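Long-range contact in cytochrome B5 (PDB 6NZX), which binds heme through a cytochrome b5-like domain and probably serves in electron transport: residues Met2-Asn14 and Leu66-Arg77. Numbering follows the deposited sequence.
Sequences MRVFTKEELSRYN and LLEKFPVVGVLR. With HEM (protoporphyrin IX containing Fe), chain B.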
loop_
_atom_site.group_PDB
_atom_site.type_symbol
_atom_site.label_atom_id
_atom_site.label_comp_id
_atom_site.label_asym_id
_atom_site.label_seq_id
_atom_site.Cartn_x
_atom_site.Cartn_y
_atom_site.Cartn_z
ATOM N N MET A 2 -2.370 5.852 -15.107
ATOM C CA MET A 2 -1.122 5.616 -14.357
ATOM C C MET A 2 -0.534 6.967 -13.932
ATOM O O MET A 2 -0.237 7.795 -14.773
ATOM C CB MET A 2 -0.123 4.860 -15.236
ATOM C CG MET A 2 0.969 4.147 -14.472
ATOM S SD MET A 2 0.412 2.753 -13.446
ATOM C CE MET A 2 -1.204 2.370 -14.112
ATOM N N ARG A 3 -0.380 7.171 -12.619
ATOM C CA ARG A 3 0.142 8.403 -12.075
ATOM C C ARG A 3 1.525 8.166 -11.443
ATOM O O ARG A 3 1.969 7.030 -11.243
ATOM C CB ARG A 3 -0.901 9.004 -11.128
ATOM C CG ARG A 3 -2.003 9.751 -11.872
ATOM C CD ARG A 3 -3.212 10.180 -11.054
ATOM N NE ARG A 3 -2.861 11.043 -9.933
ATOM C CZ ARG A 3 -2.994 10.716 -8.654
ATOM N NH1 ARG A 3 -3.555 9.565 -8.317
ATOM N NH2 ARG A 3 -2.567 11.546 -7.716
ATOM N N VAL A 4 2.208 9.278 -11.152
ATOM C CA VAL A 4 3.469 9.300 -10.458
ATOM C C VAL A 4 3.222 9.954 -9.091
ATOM O O VAL A 4 2.754 11.101 -9.014
ATOM C CB VAL A 4 4.569 10.038 -11.245
ATOM C CG1 VAL A 4 5.895 10.054 -10.502
ATOM C CG2 VAL A 4 4.757 9.465 -12.631
ATOM N N PHE A 5 3.529 9.186 -8.037
ATOM C CA PHE A 5 3.339 9.559 -6.660
ATOM C C PHE A 5 4.710 9.856 -6.052
ATOM O O PHE A 5 5.664 9.135 -6.243
ATOM C CB PHE A 5 2.642 8.430 -5.885
ATOM C CG PHE A 5 1.222 8.124 -6.304
ATOM C CD1 PHE A 5 0.150 8.803 -5.751
ATOM C CD2 PHE A 5 0.949 7.139 -7.245
ATOM C CE1 PHE A 5 -1.156 8.501 -6.120
ATOM C CE2 PHE A 5 -0.352 6.859 -7.634
ATOM C CZ PHE A 5 -1.403 7.550 -7.082
ATOM N N THR A 6 4.803 10.963 -5.335
ATOM C CA THR A 6 5.835 11.142 -4.360
ATOM C C THR A 6 5.390 10.387 -3.099
ATOM O O THR A 6 4.210 10.030 -2.957
ATOM C CB THR A 6 6.096 12.636 -4.117
ATOM O OG1 THR A 6 4.995 13.134 -3.368
ATOM C CG2 THR A 6 6.264 13.441 -5.391
ATOM N N LYS A 7 6.328 10.159 -2.187
ATOM C CA LYS A 7 6.055 9.506 -0.929
ATOM C C LYS A 7 5.179 10.406 -0.056
ATOM O O LYS A 7 4.400 9.911 0.749
ATOM C CB LYS A 7 7.348 9.184 -0.179
ATOM C CG LYS A 7 8.082 7.957 -0.676
ATOM C CD LYS A 7 9.289 7.594 0.155
ATOM C CE LYS A 7 9.838 6.233 -0.215
ATOM N NZ LYS A 7 11.233 6.062 0.228
ATOM N N GLU A 8 5.344 11.724 -0.195
ATOM C CA GLU A 8 4.548 12.660 0.566
ATOM C C GLU A 8 3.085 12.482 0.149
ATOM O O GLU A 8 2.228 12.337 1.003
ATOM C CB GLU A 8 5.068 14.085 0.381
ATOM C CG GLU A 8 4.757 14.998 1.558
ATOM C CD GLU A 8 5.732 16.155 1.714
ATOM O OE1 GLU A 8 6.313 16.576 0.687
ATOM O OE2 GLU A 8 5.921 16.624 2.861
ATOM N N GLU A 9 2.837 12.412 -1.168
ATOM C CA GLU A 9 1.495 12.250 -1.709
ATOM C C GLU A 9 0.934 10.872 -1.370
ATOM O O GLU A 9 -0.260 10.734 -1.121
ATOM C CB GLU A 9 1.474 12.415 -3.231
ATOM C CG GLU A 9 1.801 13.822 -3.684
ATOM C CD GLU A 9 2.007 13.968 -5.182
ATOM O OE1 GLU A 9 1.983 12.928 -5.902
ATOM O OE2 GLU A 9 2.205 15.122 -5.620
ATOM N N LEU A 10 1.794 9.850 -1.404
ATOM C CA LEU A 10 1.361 8.488 -1.143
ATOM C C LEU A 10 0.891 8.350 0.312
ATOM O O LEU A 10 0.005 7.536 0.605
ATOM C CB LEU A 10 2.509 7.523 -1.460
ATOM C CG LEU A 10 2.252 6.074 -1.065
ATOM C CD1 LEU A 10 1.242 5.432 -2.012
ATOM C CD2 LEU A 10 3.543 5.282 -1.021
ATOM N N SER A 11 1.467 9.153 1.218
ATOM C CA SER A 11 1.151 9.085 2.667
ATOM C C SER A 11 -0.302 9.486 2.935
ATOM O O SER A 11 -0.927 9.054 3.929
ATOM C CB SER A 11 2.122 9.931 3.457
ATOM O OG SER A 11 2.007 11.285 3.080
ATOM N N ARG A 12 -0.864 10.294 2.032
ATOM C CA ARG A 12 -2.250 10.707 2.118
ATOM C C ARG A 12 -3.202 9.522 1.952
ATOM O O ARG A 12 -4.337 9.635 2.390
ATOM C CB ARG A 12 -2.629 11.670 0.995
ATOM C CG ARG A 12 -1.887 12.994 0.986
ATOM C CD ARG A 12 -2.334 13.702 -0.268
ATOM N NE ARG A 12 -1.514 14.826 -0.678
ATOM C CZ ARG A 12 -1.679 15.457 -1.838
ATOM N NH1 ARG A 12 -0.855 16.432 -2.174
ATOM N NH2 ARG A 12 -2.660 15.094 -2.659
ATOM N N TYR A 13 -2.773 8.455 1.247
ATOM C CA TYR A 13 -3.641 7.325 0.881
ATOM C C TYR A 13 -3.502 6.251 1.964
ATOM O O TYR A 13 -2.963 5.172 1.727
ATOM C CB TYR A 13 -3.308 6.810 -0.525
ATOM C CG TYR A 13 -3.665 7.772 -1.627
ATOM C CD1 TYR A 13 -4.876 7.688 -2.282
ATOM C CD2 TYR A 13 -2.802 8.794 -1.996
ATOM C CE1 TYR A 13 -5.220 8.599 -3.275
ATOM C CE2 TYR A 13 -3.136 9.710 -2.983
ATOM C CZ TYR A 13 -4.353 9.615 -3.628
ATOM O OH TYR A 13 -4.708 10.526 -4.591
ATOM N N ASN A 14 -3.986 6.591 3.162
ATOM C CA ASN A 14 -3.650 5.891 4.388
ATOM C C ASN A 14 -4.860 5.129 4.927
ATOM O O ASN A 14 -4.805 4.616 6.035
ATOM C CB ASN A 14 -3.105 6.848 5.449
ATOM C CG ASN A 14 -4.078 7.942 5.840
ATOM O OD1 ASN A 14 -5.226 7.967 5.396
ATOM N ND2 ASN A 14 -3.624 8.849 6.677
ATOM N N LEU A 66 0.876 -11.452 -3.395
ATOM C CA LEU A 66 -0.509 -11.181 -3.001
ATOM C C LEU A 66 -0.957 -9.779 -3.469
ATOM O O LEU A 66 -2.137 -9.533 -3.598
ATOM C CB LEU A 66 -0.634 -11.338 -1.478
ATOM C CG LEU A 66 -0.330 -12.726 -0.901
ATOM C CD1 LEU A 66 -0.587 -12.762 0.603
ATOM C CD2 LEU A 66 -1.145 -13.818 -1.592
ATOM N N LEU A 67 -0.014 -8.870 -3.738
ATOM C CA LEU A 67 -0.325 -7.533 -4.317
ATOM C C LEU A 67 -0.959 -7.641 -5.715
ATOM O O LEU A 67 -1.573 -6.679 -6.187
ATOM C CB LEU A 67 0.968 -6.711 -4.365
ATOM C CG LEU A 67 1.378 -6.115 -3.020
ATOM C CD1 LEU A 67 2.825 -5.632 -3.011
ATOM C CD2 LEU A 67 0.452 -4.993 -2.642
ATOM N N GLU A 68 -0.812 -8.791 -6.385
ATOM C CA GLU A 68 -1.205 -8.931 -7.792
ATOM C C GLU A 68 -2.720 -8.855 -7.982
ATOM O O GLU A 68 -3.191 -8.484 -9.059
ATOM C CB GLU A 68 -0.736 -10.267 -8.367
ATOM C CG GLU A 68 -0.853 -10.318 -9.878
ATOM C CD GLU A 68 -0.338 -11.607 -10.492
ATOM O OE1 GLU A 68 -0.667 -12.686 -9.956
ATOM O OE2 GLU A 68 0.397 -11.519 -11.486
ATOM N N LYS A 69 -3.487 -9.198 -6.951
ATOM C CA LYS A 69 -4.935 -9.148 -7.024
ATOM C C LYS A 69 -5.444 -7.691 -7.053
ATOM O O LYS A 69 -6.614 -7.467 -7.378
ATOM C CB LYS A 69 -5.548 -9.911 -5.843
ATOM C CG LYS A 69 -5.051 -11.342 -5.672
ATOM C CD LYS A 69 -5.767 -12.161 -4.627
ATOM C CE LYS A 69 -6.299 -11.349 -3.464
ATOM N NZ LYS A 69 -6.871 -12.235 -2.418
ATOM N N PHE A 70 -4.582 -6.713 -6.735
ATOM C CA PHE A 70 -4.985 -5.312 -6.549
ATOM C C PHE A 70 -4.537 -4.434 -7.726
ATOM O O PHE A 70 -3.472 -4.640 -8.314
ATOM C CB PHE A 70 -4.446 -4.843 -5.195
ATOM C CG PHE A 70 -5.061 -5.638 -4.068
ATOM C CD1 PHE A 70 -6.362 -5.387 -3.668
ATOM C CD2 PHE A 70 -4.381 -6.692 -3.489
ATOM C CE1 PHE A 70 -6.970 -6.147 -2.686
ATOM C CE2 PHE A 70 -4.985 -7.451 -2.496
ATOM C CZ PHE A 70 -6.277 -7.185 -2.109
ATOM N N PRO A 71 -5.316 -3.390 -8.088
ATOM C CA PRO A 71 -4.918 -2.486 -9.174
ATOM C C PRO A 71 -3.605 -1.748 -8.857
ATOM O O PRO A 71 -3.378 -1.367 -7.725
ATOM C CB PRO A 71 -6.062 -1.479 -9.324
ATOM C CG PRO A 71 -7.138 -1.900 -8.337
ATOM C CD PRO A 71 -6.613 -3.049 -7.504
ATOM N N VAL A 72 -2.740 -1.624 -9.861
ATOM C CA VAL A 72 -1.608 -0.707 -9.823
ATOM C C VAL A 72 -2.139 0.654 -10.290
ATOM O O VAL A 72 -2.676 0.765 -11.403
ATOM C CB VAL A 72 -0.447 -1.199 -10.705
ATOM C CG1 VAL A 72 0.726 -0.221 -10.718
ATOM C CG2 VAL A 72 0.017 -2.586 -10.295
ATOM N N VAL A 73 -2.000 1.669 -9.441
ATOM C CA VAL A 73 -2.549 2.980 -9.722
ATOM C C VAL A 73 -1.411 3.944 -10.107
ATOM O O VAL A 73 -1.642 5.016 -10.615
ATOM C CB VAL A 73 -3.401 3.491 -8.541
ATOM C CG1 VAL A 73 -4.650 2.646 -8.357
ATOM C CG2 VAL A 73 -2.620 3.552 -7.237
ATOM N N GLY A 74 -0.163 3.521 -9.944
ATOM C CA GLY A 74 0.933 4.340 -10.410
ATOM C C GLY A 74 2.281 3.825 -9.956
ATOM O O GLY A 74 2.428 2.663 -9.556
ATOM N N VAL A 75 3.271 4.716 -10.065
ATOM C CA VAL A 75 4.614 4.446 -9.693
ATOM C C VAL A 75 5.012 5.498 -8.658
ATOM O O VAL A 75 4.440 6.598 -8.629
ATOM C CB VAL A 75 5.559 4.416 -10.909
ATOM C CG1 VAL A 75 5.113 3.363 -11.920
ATOM C CG2 VAL A 75 5.704 5.779 -11.582
ATOM N N LEU A 76 5.981 5.130 -7.815
ATOM C CA LEU A 76 6.389 5.931 -6.705
ATOM C C LEU A 76 7.745 6.569 -7.025
ATOM O O LEU A 76 8.714 5.861 -7.243
ATOM C CB LEU A 76 6.438 5.044 -5.462
ATOM C CG LEU A 76 6.916 5.746 -4.199
ATOM C CD1 LEU A 76 5.922 6.797 -3.751
ATOM C CD2 LEU A 76 7.175 4.730 -3.092
ATOM N N ARG A 77 7.762 7.905 -6.924
ATOM C CA ARG A 77 8.623 8.888 -7.612
ATOM C C ARG A 77 9.875 8.213 -8.168
ATOM O O ARG A 77 9.931 7.969 -9.375
ATOM C CB ARG A 77 8.925 10.078 -6.688
ATOM C CG ARG A 77 10.108 9.871 -5.751
ATOM C CD ARG A 77 10.309 11.036 -4.796
ATOM N NE ARG A 77 9.431 11.111 -3.612
ATOM C CZ ARG A 77 9.325 12.210 -2.856
ATOM N NH1 ARG A 77 9.855 13.343 -3.287
ATOM N NH2 ARG A 77 8.687 12.207 -1.689
HETATM C CHA HEM B . -2.241 -10.591 3.220
HETATM C CHB HEM B . 0.262 -10.537 7.477
HETATM C CHC HEM B . 3.256 -7.150 5.598
HETATM C CHD HEM B . 0.551 -7.007 1.551
HETATM C C1A HEM B . -1.766 -10.914 4.561
HETATM C C2A HEM B . -2.448 -11.959 5.341
HETATM C C3A HEM B . -1.673 -11.922 6.609
HETATM C C4A HEM B . -0.704 -10.926 6.417
HETATM C CMA HEM B . -1.930 -12.796 7.814
HETATM C CAA HEM B . -3.610 -12.829 4.892
HETATM C CBA HEM B . -3.107 -13.974 3.980
HETATM C CGA HEM B . -3.859 -14.110 2.648
HETATM O O1A HEM B . -3.219 -14.488 1.635
HETATM O O2A HEM B . -5.091 -13.862 2.574
HETATM C C1B HEM B . 1.338 -9.533 7.390
HETATM C C2B HEM B . 2.242 -9.292 8.430
HETATM C C3B HEM B . 3.172 -8.279 7.883
HETATM C C4B HEM B . 2.635 -8.097 6.530
HETATM C CMB HEM B . 2.307 -9.888 9.816
HETATM C CAB HEM B . 4.339 -7.496 8.481
HETATM C CBB HEM B . 5.588 -8.330 8.720
HETATM C C1C HEM B . 2.815 -6.810 4.257
HETATM C C2C HEM B . 3.485 -5.841 3.538
HETATM C C3C HEM B . 2.668 -5.740 2.308
HETATM C C4C HEM B . 1.613 -6.739 2.517
HETATM C CMC HEM B . 4.710 -5.118 4.011
HETATM C CAC HEM B . 2.833 -4.945 1.056
HETATM C CBC HEM B . 3.938 -4.295 0.759
HETATM C C1D HEM B . -0.518 -8.002 1.652
HETATM C C2D HEM B . -1.448 -8.172 0.630
HETATM C C3D HEM B . -2.292 -9.264 1.104
HETATM C C4D HEM B . -1.723 -9.545 2.351
HETATM C CMD HEM B . -1.542 -7.440 -0.681
HETATM C CAD HEM B . -3.493 -9.895 0.410
HETATM C CBD HEM B . -4.735 -9.096 0.827
HETATM C CGD HEM B . -6.028 -9.683 0.310
HETATM O O1D HEM B . -7.110 -9.128 0.603
HETATM O O2D HEM B . -6.002 -10.710 -0.401
HETATM N NA HEM B . -0.769 -10.304 5.215
HETATM N NB HEM B . 1.564 -8.839 6.251
HETATM N NC HEM B . 1.726 -7.338 3.712
HETATM N ND HEM B . -0.657 -8.811 2.705
HETATM FE FE HEM B . 0.486 -8.826 4.464
#
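The two chain ends of this cytochrome b5 domain pair here as parallel strands, 3-5 along 72-76, at one margin of the domain's mixed sheet. Three backbone hydrogen bonds run up the ladder. Arg3 N gives to Val73 O, Arg3 O takes Val75 N at 2.9 Å, and Phe5 N reaches Val75 O at 2.8 Å with an N-H...O angle of 173°; a fourth, from Arg77 N to Phe5 O, is modelled too short to be read closely. Gly74 leaves room for its neighbours: a side chain there would run into Arg3 O and the Phe5 ring. The Phe5 ring turns its edge to this strand, CE2 lying 3.7 Å from Val73 O and also touching Val73 CG2. Near the start of the pairing, Met2, its chain bent at chi2 (67°), brings SD to 3.5 Å from Gly74 CA. At the end of its strand, Leu76 sets CD1 against the first turn of helix 7-11, where it meets Lys7 CG and, at 3.9 Å, Leu10 CD2. Thr6 caps that helix: its OG1 accepts from Glu9 N at 3.2 Å, half of a capping box whose return bond, Thr6 N to Glu9 OE1, is weak. Thr6 CB sits against one face of the Arg77 guanidinium, over its centre and 3.4 Å from the plane. A glycine in place of Thr6 would probably leave Glu9 N without its side-chain acceptor and open a gap against that face. At the other end of 66-77, Lys69 NZ donates a hydrogen bond to HEM O2D at 2.7 Å and Phe70 sets its ring edge against the same propionate, which ties this chain segment to the heme pocket. In the sheet, strand 72-76 lies between 3-5, parallel to it, and 28-31, antiparallel, where Val73 and Gly74 form a classic bulge opposite Val29, while Leu10 packs on Val29 and Leu76 on Ala24 of strand 22-25.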